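PDB 1W7C: lysyl oxidase from Pichia pastoris, which probably oxidises primary amines, among them lysine side chains, to aldehydes with the help of copper and a topaquinone cofactor. Local coordinates for residues A[266-269]-A[273-276]; A[282-287]-A[718-723]; A[202-207]-A[481-486]; A[373-376]-A[380-383]. All blocks are in the same frame, centred on the assembly; numbering follows the deposited sequence. Where two conformers were deposited one is given.

Interaction 3 is the most deeply buried of the four: aliphatic side chains and one bridging water join 202-207 to 481-486, the side chain of Leu204 being about 11 Å from the copper. The other three are only partly buried and are more broadly in touch with the second subunit. In interactions 1 and 2 an arginine reaches backbone carbonyls, but the first guanidinium serves a glycosylated loop, whereas the second links a strand to the end of another, far off in sequence. Interactions 2 and 4 are near neighbours, their nearest atoms about 4 Å apart. Interaction 4 joins a loop to the next strand by a tyrosine hydroxyl, a water and a sulfur-aromatic contact, its cysteine being also disulfide-bonded to the neighbouring strand.

Interaction 1: residues A[266-269]-A[273-276]; sequences IQRN and PVRH. Unlike the reference sequence in segment 273-276: Val274 (reference Ile). With NAG (2-acetamido-2-deoxy-beta-D-glucopyranose), chain S.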
# COMPACT_ATOMS: atom_id res chain seq x y z
N ILE A 266 19.81 12.26 15.07
CA ILE A 266 19.36 11.15 14.23
C ILE A 266 20.28 9.94 14.27
O ILE A 266 19.83 8.82 14.38
CB ILE A 266 19.20 11.62 12.77
CG1 ILE A 266 18.16 12.72 12.62
CG2 ILE A 266 18.83 10.42 11.85
CD1 ILE A 266 18.34 13.45 11.32
N GLN A 267 21.56 10.15 14.10
CA GLN A 267 22.46 9.05 13.84
C GLN A 267 22.75 8.24 15.10
O GLN A 267 22.52 8.71 16.22
CB GLN A 267 23.73 9.59 13.23
CG GLN A 267 24.67 10.31 14.19
CD GLN A 267 24.39 11.79 14.29
OE1 GLN A 267 23.35 12.28 13.82
NE2 GLN A 267 25.32 12.53 14.92
N ARG A 268 23.23 7.03 14.89
CA ARG A 268 23.44 6.07 15.95
C ARG A 268 24.37 6.63 17.02
O ARG A 268 25.37 7.26 16.70
CB ARG A 268 24.08 4.82 15.35
CG ARG A 268 24.26 3.72 16.31
CD ARG A 268 24.74 2.44 15.74
NE ARG A 268 24.27 1.33 16.54
CZ ARG A 268 24.83 0.89 17.67
NH1 ARG A 268 25.96 1.40 18.14
NH2 ARG A 268 24.22 -0.06 18.31
N ASN A 269 24.02 6.36 18.28
CA ASN A 269 24.87 6.58 19.44
C ASN A 269 25.81 5.38 19.51
O ASN A 269 25.37 4.28 19.78
CB ASN A 269 23.94 6.63 20.68
CG ASN A 269 24.61 7.21 21.91
OD1 ASN A 269 25.76 6.91 22.20
ND2 ASN A 269 23.84 8.04 22.67
N PRO A 273 24.15 -0.53 22.66
CA PRO A 273 24.35 -1.95 22.37
C PRO A 273 23.94 -2.26 20.92
O PRO A 273 23.11 -1.56 20.33
CB PRO A 273 23.42 -2.67 23.36
CG PRO A 273 23.10 -1.67 24.42
CD PRO A 273 23.23 -0.33 23.80
N VAL A 274 24.55 -3.28 20.35
CA VAL A 274 24.19 -3.76 19.03
C VAL A 274 23.15 -4.87 19.20
O VAL A 274 23.32 -5.77 20.04
CB VAL A 274 25.45 -4.21 18.30
CG1 VAL A 274 25.15 -4.97 17.06
CG2 VAL A 274 26.25 -2.98 17.95
N ARG A 275 22.09 -4.80 18.40
CA ARG A 275 21.15 -5.91 18.37
C ARG A 275 21.85 -7.18 17.89
O ARG A 275 22.82 -7.15 17.13
CB ARG A 275 19.95 -5.59 17.48
CG ARG A 275 19.22 -4.31 17.78
CD ARG A 275 17.97 -4.18 17.02
NE ARG A 275 17.35 -2.85 17.23
CZ ARG A 275 16.21 -2.45 16.72
NH1 ARG A 275 15.41 -3.29 16.05
NH2 ARG A 275 15.85 -1.18 16.87
N HIS A 276 21.33 -8.30 18.34
CA HIS A 276 21.86 -9.62 17.96
C HIS A 276 21.94 -9.75 16.44
O HIS A 276 20.92 -9.48 15.74
CB HIS A 276 20.94 -10.71 18.55
CG HIS A 276 21.42 -12.11 18.32
ND1 HIS A 276 20.57 -13.10 17.88
CD2 HIS A 276 22.62 -12.70 18.52
CE1 HIS A 276 21.23 -14.25 17.81
NE2 HIS A 276 22.49 -14.03 18.19
C1 NAG S . 24.48 8.48 23.88
C2 NAG S . 23.57 9.71 24.09
C3 NAG S . 23.48 10.20 25.55
C4 NAG S . 23.48 9.05 26.56
C5 NAG S . 24.57 8.04 26.22
C6 NAG S . 24.60 6.86 27.19
C7 NAG S . 23.49 11.14 22.07
C8 NAG S . 24.19 12.23 21.29
N2 NAG S . 24.05 10.80 23.24
O3 NAG S . 22.35 11.06 25.79
O4 NAG S . 23.68 9.55 27.87
O5 NAG S . 24.33 7.53 24.92
O6 NAG S . 23.42 6.11 27.04
O7 NAG S . 22.47 10.63 21.60
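Arg268 reaches across to Pro273 and Val274. From CB the chain sets out with CG anti to the backbone N (chi1 -176°) and stays extended as far as NE, which carries the guanidinium to 273-274. NE donates to the backbone O of Asp688 of the second subunit, and NH1 forms a salt bridge with Asp270. At the tip, NH2 is hydrogen-bonded to Ala272 O and lies 2.7 Å from Pro273 O, which sits at the guanidinium edge, near its plane. Val274 crosses the arginine at about a right angle, its CG2 3.6 Å from NH2 in an oblique approach. Replacing Arg268 with an alanine would probably leave Asp270 without its charged mate and Asp688 O of the second subunit without its donor, letting the loop turn more freely. The adjoining Asn269 points its amide elsewhere: ND2 is bonded to C1 of the sugar at 1.4 Å, while OD1 accepts a hydrogen bond from Ser271 OG. Asn269, Asp270 and Ser271 form the classic Asn-X-Ser sequon, here on an N-glycosylated loop braced by arginine at the dimer interface.

Interaction 2: residues A[282-287]-A[718-723]; sequences SPRLVE and VEVAEP. Unlike the reference sequence in segment 718-723: Val718 (reference Leu), Ala721 (reference Pro).
Arg284 and Val720 face each other from strand 284-286 and the end of strand 716-720, whose backbones are too far apart to pair directly (CA to CA 8.3 Å between these two residues), so side chains span the gap. The arginine chain does not run straight: it bends at chi2 (-79°) and again at chi3 (-63°), which folds the guanidinium over the valine. Val720 CG1 lies against one face, 3.2 Å above the guanidinium plane and offset toward its rim, with NH1 as its closest atom at 3.4 Å. The edge is given to polar partners. NH2 donates to Ala721 O at 2.8 Å; the bond lies in the carbonyl plane, although the oxygen is tilted somewhat from the guanidinium plane. NH1 donates to a water in plane with the group, and the water in turn donates a hydrogen bond to Val720 O at 3.0 Å. Two successive carbonyls are thus reached by one guanidinium, directly and through water, which fixes its rotation. A leucine in place of Arg284 would probably keep some packing on Val720 but leave Ala721 O and the bridging water without their donor. The arginine also touches Ser377, as Pro723 does. Residues of both strands pair antiparallel with the second subunit, and Glu722 N is hydrogen-bonded to Ser715 OG of that subunit. This is sheet continuation across a dimer interface, with an arginine linking one strand to the end of the other within one chain.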
# COMPACT_ATOMS: atom_id res chain seq x y z
N SER A 282 23.43 -6.18 6.26
CA SER A 282 22.12 -6.56 5.80
C SER A 282 22.12 -6.95 4.31
O SER A 282 23.09 -6.73 3.59
CB SER A 282 21.15 -5.40 6.09
OG SER A 282 21.46 -4.19 5.40
N PRO A 283 20.99 -7.48 3.81
CA PRO A 283 21.03 -8.02 2.44
C PRO A 283 21.21 -6.98 1.35
O PRO A 283 20.88 -5.80 1.54
CB PRO A 283 19.70 -8.78 2.31
CG PRO A 283 19.30 -9.06 3.73
CD PRO A 283 19.77 -7.86 4.51
N ARG A 284 21.70 -7.45 0.22
CA ARG A 284 22.02 -6.62 -0.95
C ARG A 284 21.32 -7.23 -2.16
O ARG A 284 21.38 -8.43 -2.38
CB ARG A 284 23.57 -6.66 -1.22
CG ARG A 284 24.39 -5.75 -0.30
CD ARG A 284 24.37 -4.26 -0.69
NE ARG A 284 24.97 -4.09 -2.02
CZ ARG A 284 26.26 -3.99 -2.29
NH1 ARG A 284 27.15 -3.98 -1.31
NH2 ARG A 284 26.67 -3.85 -3.54
N LEU A 285 20.73 -6.38 -2.98
CA LEU A 285 20.32 -6.70 -4.32
C LEU A 285 21.54 -6.70 -5.28
O LEU A 285 22.36 -5.81 -5.26
CB LEU A 285 19.33 -5.64 -4.76
CG LEU A 285 18.45 -5.93 -5.93
CD1 LEU A 285 17.48 -7.07 -5.55
CD2 LEU A 285 17.71 -4.63 -6.28
N VAL A 286 21.68 -7.76 -6.06
CA VAL A 286 22.70 -7.84 -7.09
C VAL A 286 22.08 -8.22 -8.43
O VAL A 286 20.97 -8.77 -8.49
CB VAL A 286 23.82 -8.84 -6.71
CG1 VAL A 286 24.46 -8.43 -5.42
CG2 VAL A 286 23.27 -10.24 -6.62
N GLU A 287 22.86 -7.97 -9.48
CA GLU A 287 22.49 -8.28 -10.85
C GLU A 287 23.45 -9.32 -11.36
O GLU A 287 24.52 -8.97 -11.89
CB GLU A 287 22.55 -7.01 -11.70
CG GLU A 287 21.32 -6.14 -11.46
CD GLU A 287 21.31 -4.81 -12.16
OE1 GLU A 287 22.36 -4.36 -12.68
OE2 GLU A 287 20.26 -4.15 -12.13
N VAL A 718 30.00 -13.95 -8.01
CA VAL A 718 29.96 -12.54 -8.40
C VAL A 718 30.74 -11.73 -7.39
O VAL A 718 30.93 -12.14 -6.25
CB VAL A 718 28.52 -11.95 -8.43
CG1 VAL A 718 27.59 -12.77 -9.28
CG2 VAL A 718 27.93 -11.78 -7.02
N GLU A 719 31.17 -10.56 -7.83
CA GLU A 719 31.68 -9.52 -6.96
C GLU A 719 30.54 -8.59 -6.56
O GLU A 719 29.80 -8.09 -7.42
CB GLU A 719 32.74 -8.70 -7.70
CG GLU A 719 33.69 -7.95 -6.79
CD GLU A 719 34.87 -8.79 -6.31
OE1 GLU A 719 34.77 -10.04 -6.31
OE2 GLU A 719 35.90 -8.19 -5.92
N VAL A 720 30.36 -8.40 -5.25
CA VAL A 720 29.38 -7.48 -4.69
C VAL A 720 30.08 -6.13 -4.59
O VAL A 720 30.91 -5.92 -3.71
CB VAL A 720 28.92 -7.95 -3.30
CG1 VAL A 720 27.83 -7.04 -2.75
CG2 VAL A 720 28.43 -9.39 -3.36
N ALA A 721 29.75 -5.22 -5.50
CA ALA A 721 30.57 -4.04 -5.72
C ALA A 721 30.30 -2.95 -4.70
O ALA A 721 29.19 -2.76 -4.24
CB ALA A 721 30.33 -3.50 -7.14
N GLU A 722 31.33 -2.20 -4.38
CA GLU A 722 31.20 -0.98 -3.59
C GLU A 722 30.43 0.08 -4.38
O GLU A 722 30.73 0.33 -5.53
CB GLU A 722 32.60 -0.47 -3.21
CG GLU A 722 32.56 0.71 -2.24
CD GLU A 722 33.93 1.22 -1.85
OE1 GLU A 722 34.92 0.51 -2.09
OE2 GLU A 722 34.00 2.33 -1.30
N PRO A 723 29.42 0.69 -3.76
CA PRO A 723 28.74 1.83 -4.35
C PRO A 723 29.72 2.95 -4.70
O PRO A 723 30.79 3.03 -4.11
CB PRO A 723 27.77 2.28 -3.24
CG PRO A 723 27.52 1.03 -2.48
CD PRO A 723 28.84 0.31 -2.46
O HOH W 1 30.03 -4.38 -1.32

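Interaction 3: residues A[202-207]-A[481-486]; sequences ENLVPT and DVLSGS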
# COMPACT_ATOMS: atom_id res chain seq x y z
N GLU A 202 16.46 22.69 14.55
CA GLU A 202 15.81 23.92 15.04
C GLU A 202 14.30 23.73 15.13
O GLU A 202 13.65 24.29 16.02
CB GLU A 202 16.14 25.10 14.13
CG GLU A 202 17.56 25.63 14.28
CD GLU A 202 18.66 24.76 13.65
OE1 GLU A 202 18.38 23.96 12.71
OE2 GLU A 202 19.81 24.92 14.07
N ASN A 203 13.74 22.93 14.24
CA ASN A 203 12.29 22.73 14.24
C ASN A 203 11.77 21.99 15.47
O ASN A 203 10.57 22.04 15.74
CB ASN A 203 11.83 21.96 12.99
CG ASN A 203 11.45 22.86 11.82
OD1 ASN A 203 10.93 22.38 10.82
ND2 ASN A 203 11.75 24.14 11.92
N LEU A 204 12.66 21.31 16.20
CA LEU A 204 12.28 20.62 17.43
C LEU A 204 12.43 21.49 18.67
O LEU A 204 12.05 21.07 19.76
CB LEU A 204 13.12 19.34 17.60
CG LEU A 204 13.01 18.30 16.47
CD1 LEU A 204 13.76 17.03 16.82
CD2 LEU A 204 11.55 17.97 16.14
N VAL A 205 12.93 22.72 18.50
CA VAL A 205 13.10 23.66 19.61
C VAL A 205 12.52 25.04 19.32
O VAL A 205 13.20 26.07 19.42
CB VAL A 205 14.59 23.72 20.02
CG1 VAL A 205 14.96 22.47 20.81
CG2 VAL A 205 15.49 23.84 18.81
N PRO A 206 11.22 25.07 18.99
CA PRO A 206 10.49 26.34 18.88
C PRO A 206 10.28 26.93 20.26
O PRO A 206 9.94 26.22 21.22
CB PRO A 206 9.15 25.92 18.28
CG PRO A 206 8.91 24.51 18.81
CD PRO A 206 10.31 23.92 18.83
N THR A 207 10.46 28.25 20.37
CA THR A 207 10.46 28.92 21.69
C THR A 207 9.11 29.39 22.21
O THR A 207 9.01 29.73 23.38
CB THR A 207 11.36 30.16 21.64
OG1 THR A 207 10.85 31.10 20.69
CG2 THR A 207 12.77 29.79 21.18
N ASP A 481 9.16 17.73 26.46
CA ASP A 481 8.80 18.49 27.65
C ASP A 481 8.02 19.76 27.34
O ASP A 481 7.05 20.06 28.03
CB ASP A 481 10.04 18.91 28.45
CG ASP A 481 10.88 17.74 28.93
OD1 ASP A 481 11.20 17.69 30.14
OD2 ASP A 481 11.30 16.84 28.18
N VAL A 482 8.45 20.51 26.32
CA VAL A 482 7.74 21.72 25.90
C VAL A 482 7.46 21.74 24.40
O VAL A 482 7.40 22.81 23.78
CB VAL A 482 8.45 23.01 26.36
CG1 VAL A 482 8.44 23.09 27.88
CG2 VAL A 482 9.83 23.11 25.79
N LEU A 483 7.17 20.56 23.86
CA LEU A 483 7.04 20.39 22.41
C LEU A 483 5.72 19.74 22.04
O LEU A 483 5.37 18.70 22.59
CB LEU A 483 8.17 19.54 21.87
CG LEU A 483 8.37 19.55 20.35
CD1 LEU A 483 8.72 20.94 19.89
CD2 LEU A 483 9.40 18.56 19.87
N SER A 484 5.01 20.36 21.10
CA SER A 484 3.85 19.75 20.45
C SER A 484 4.22 19.22 19.07
O SER A 484 4.91 19.88 18.32
CB SER A 484 2.81 20.81 20.22
OG SER A 484 1.67 20.23 19.63
N GLY A 485 3.68 18.05 18.73
CA GLY A 485 3.69 17.58 17.34
C GLY A 485 2.57 18.22 16.50
O GLY A 485 1.50 17.63 16.26
N SER A 486 2.82 19.42 16.03
CA SER A 486 1.80 20.17 15.32
C SER A 486 1.15 19.40 14.16
O SER A 486 1.78 18.89 13.27
CB SER A 486 2.38 21.49 14.79
OG SER A 486 2.55 22.42 15.84
O HOH W 2 9.59 23.65 22.21
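The puckered ring of Pro206 meets Leu483 through CD and CG, with Leu483 CD1 lying 3.5 Å from Pro206 CD; the two side chains cross at about a right angle. The truly flat group here is the peptide carbonyl of Leu204, whose oxygen is 3.3 Å from Leu483 CD1. Leu483 has CG anti to its backbone N (chi1 -166°), which swings the fork of the side chain toward 202-207. CD1 approaches both Pro206 CD and Leu204 O, which lie side by side in front of it, so that one methyl touches both a hydrocarbon and a polar surface. The other branch completes the packing, Leu483 CD2 standing 4.3 Å from Leu204 CD2. Alongside this apolar patch a single water joins the two backbones, giving one proton to Pro206 O and the other to Val482 O, each at 2.8 Å. Both of its protons are therefore spent on carbonyls, and the two segments share a polar link although their backbones do not pair. Each is anchored to its own neighbours instead: the backbones of Val205 and Thr207 are hydrogen-bonded to Ile195 and Cys193, that of Ser484 to Gly465. Leu204 also rests on Tyr461. This is a buried apolar contact, consistent with packing between a DUF1965-type domain and the copper amine oxidase catalytic domain, close to the start of the strand bearing the copper ligands His488 and His490.

Interaction 4: residues A[373-376]-A[380-383]; sequences YDCP and GYFT. With NAG (2-acetamido-2-deoxy-beta-D-glucopyranose), chain T.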
# COMPACT_ATOMS: atom_id res chain seq x y z
N TYR A 373 22.41 3.69 -0.26
CA TYR A 373 21.45 3.88 0.80
C TYR A 373 20.14 4.45 0.28
O TYR A 373 19.06 3.93 0.52
CB TYR A 373 22.04 4.79 1.88
CG TYR A 373 23.11 4.09 2.69
CD1 TYR A 373 24.42 4.02 2.24
CD2 TYR A 373 22.79 3.44 3.88
CE1 TYR A 373 25.37 3.34 2.97
CE2 TYR A 373 23.76 2.76 4.63
CZ TYR A 373 25.04 2.72 4.15
OH TYR A 373 26.06 2.11 4.84
N ASP A 374 20.23 5.55 -0.45
CA ASP A 374 19.04 6.15 -1.04
C ASP A 374 18.48 5.32 -2.20
O ASP A 374 17.27 5.34 -2.43
CB ASP A 374 19.28 7.58 -1.52
CG ASP A 374 19.32 8.60 -0.40
OD1 ASP A 374 18.75 8.38 0.69
OD2 ASP A 374 19.93 9.68 -0.59
N CYS A 375 19.37 4.67 -2.94
CA CYS A 375 19.04 3.74 -4.01
C CYS A 375 19.90 2.52 -3.84
O CYS A 375 21.04 2.62 -3.30
CB CYS A 375 19.32 4.37 -5.39
SG CYS A 375 18.42 5.91 -5.70
N PRO A 376 19.46 1.36 -4.31
CA PRO A 376 20.36 0.19 -4.29
C PRO A 376 21.63 0.41 -5.08
O PRO A 376 21.76 1.25 -5.97
CB PRO A 376 19.49 -0.92 -4.91
CG PRO A 376 18.08 -0.44 -4.77
CD PRO A 376 18.15 1.03 -4.88
N GLY A 380 21.69 3.07 -11.59
CA GLY A 380 22.39 4.05 -12.38
C GLY A 380 21.89 5.45 -12.03
O GLY A 380 20.74 5.66 -11.72
N TYR A 381 22.82 6.42 -12.11
CA TYR A 381 22.54 7.79 -11.70
C TYR A 381 22.66 8.77 -12.86
O TYR A 381 23.50 8.59 -13.77
CB TYR A 381 23.55 8.21 -10.61
CG TYR A 381 23.29 7.55 -9.31
CD1 TYR A 381 23.93 6.40 -8.98
CD2 TYR A 381 22.33 8.04 -8.44
CE1 TYR A 381 23.68 5.74 -7.80
CE2 TYR A 381 22.06 7.41 -7.27
CZ TYR A 381 22.73 6.26 -6.94
OH TYR A 381 22.45 5.61 -5.77
N PHE A 382 21.83 9.81 -12.79
CA PHE A 382 21.70 10.80 -13.86
C PHE A 382 21.83 12.22 -13.36
O PHE A 382 21.40 12.54 -12.26
CB PHE A 382 20.36 10.57 -14.62
CG PHE A 382 20.39 9.25 -15.33
CD1 PHE A 382 20.03 8.09 -14.66
CD2 PHE A 382 20.96 9.14 -16.59
CE1 PHE A 382 20.21 6.85 -15.27
CE2 PHE A 382 21.13 7.90 -17.21
CZ PHE A 382 20.73 6.76 -16.55
N THR A 383 22.47 13.04 -14.19
CA THR A 383 22.76 14.43 -13.91
C THR A 383 21.69 15.29 -14.57
O THR A 383 21.33 15.07 -15.74
CB THR A 383 24.14 14.77 -14.50
OG1 THR A 383 25.14 13.98 -13.86
CG2 THR A 383 24.49 16.22 -14.23
C1 NAG T . 27.29 18.33 -15.70
C2 NAG T . 28.35 18.91 -16.65
C3 NAG T . 28.71 17.92 -17.75
C4 NAG T . 29.15 16.60 -17.12
C5 NAG T . 28.09 16.13 -16.10
C6 NAG T . 28.55 14.86 -15.37
C7 NAG T . 28.64 21.29 -17.06
C8 NAG T . 28.54 22.30 -18.16
N2 NAG T . 27.94 20.17 -17.24
O3 NAG T . 29.77 18.40 -18.56
O4 NAG T . 29.38 15.65 -18.14
O5 NAG T . 27.86 17.15 -15.15
O6 NAG T . 29.62 15.20 -14.51
O7 NAG T . 29.34 21.51 -16.07
O HOH W 3 23.56 3.23 -5.41
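A water ties Tyr381 to Pro376: it stands 2.7 Å from the hydroxyl oxygen OH of Tyr381, in the plane of the ring at its edge, and donates a proton to Pro376 O, also at 2.7 Å. The bridge compensates for a gap too wide for a direct bond, since Tyr381 OH and Pro376 O are 4.4 Å apart. The same hydroxyl end of the ring is packed by Cys375. Cys375 CB approaches obliquely, 3.4 Å from Tyr381 OH, with CZ a little farther off. Because SG is placed anti to the carbonyl carbon of Cys375 (chi1 -58°), the sulfur comes near the ring as well, 5.3 Å from its centroid and 60° off the ring normal, an oblique sulfur-aromatic contact. That sulfur is half of the disulfide with Cys400 on strand 391-405, the antiparallel partner of strand 380-388, and the tyrosine side chain touches Cys400 too. Farther along the strand, Thr383 CG2 lies 3.6 Å from O5 of a sugar, close to the glycosylated Asn394. On the loop, Asp374 forms a salt bridge with Arg412 of the second subunit. The loop at 373-376 is thus held to two adjacent strands in chemically different ways: a covalent link to Cys400 on 391-405, and a water that bridges Pro376 O to Tyr381 OH on 380-388. The disulfide and the water bridge would be expected to restrain the loop, the tyrosine ring packing against the disulfide while its OH stays hydrogen-bonded through water.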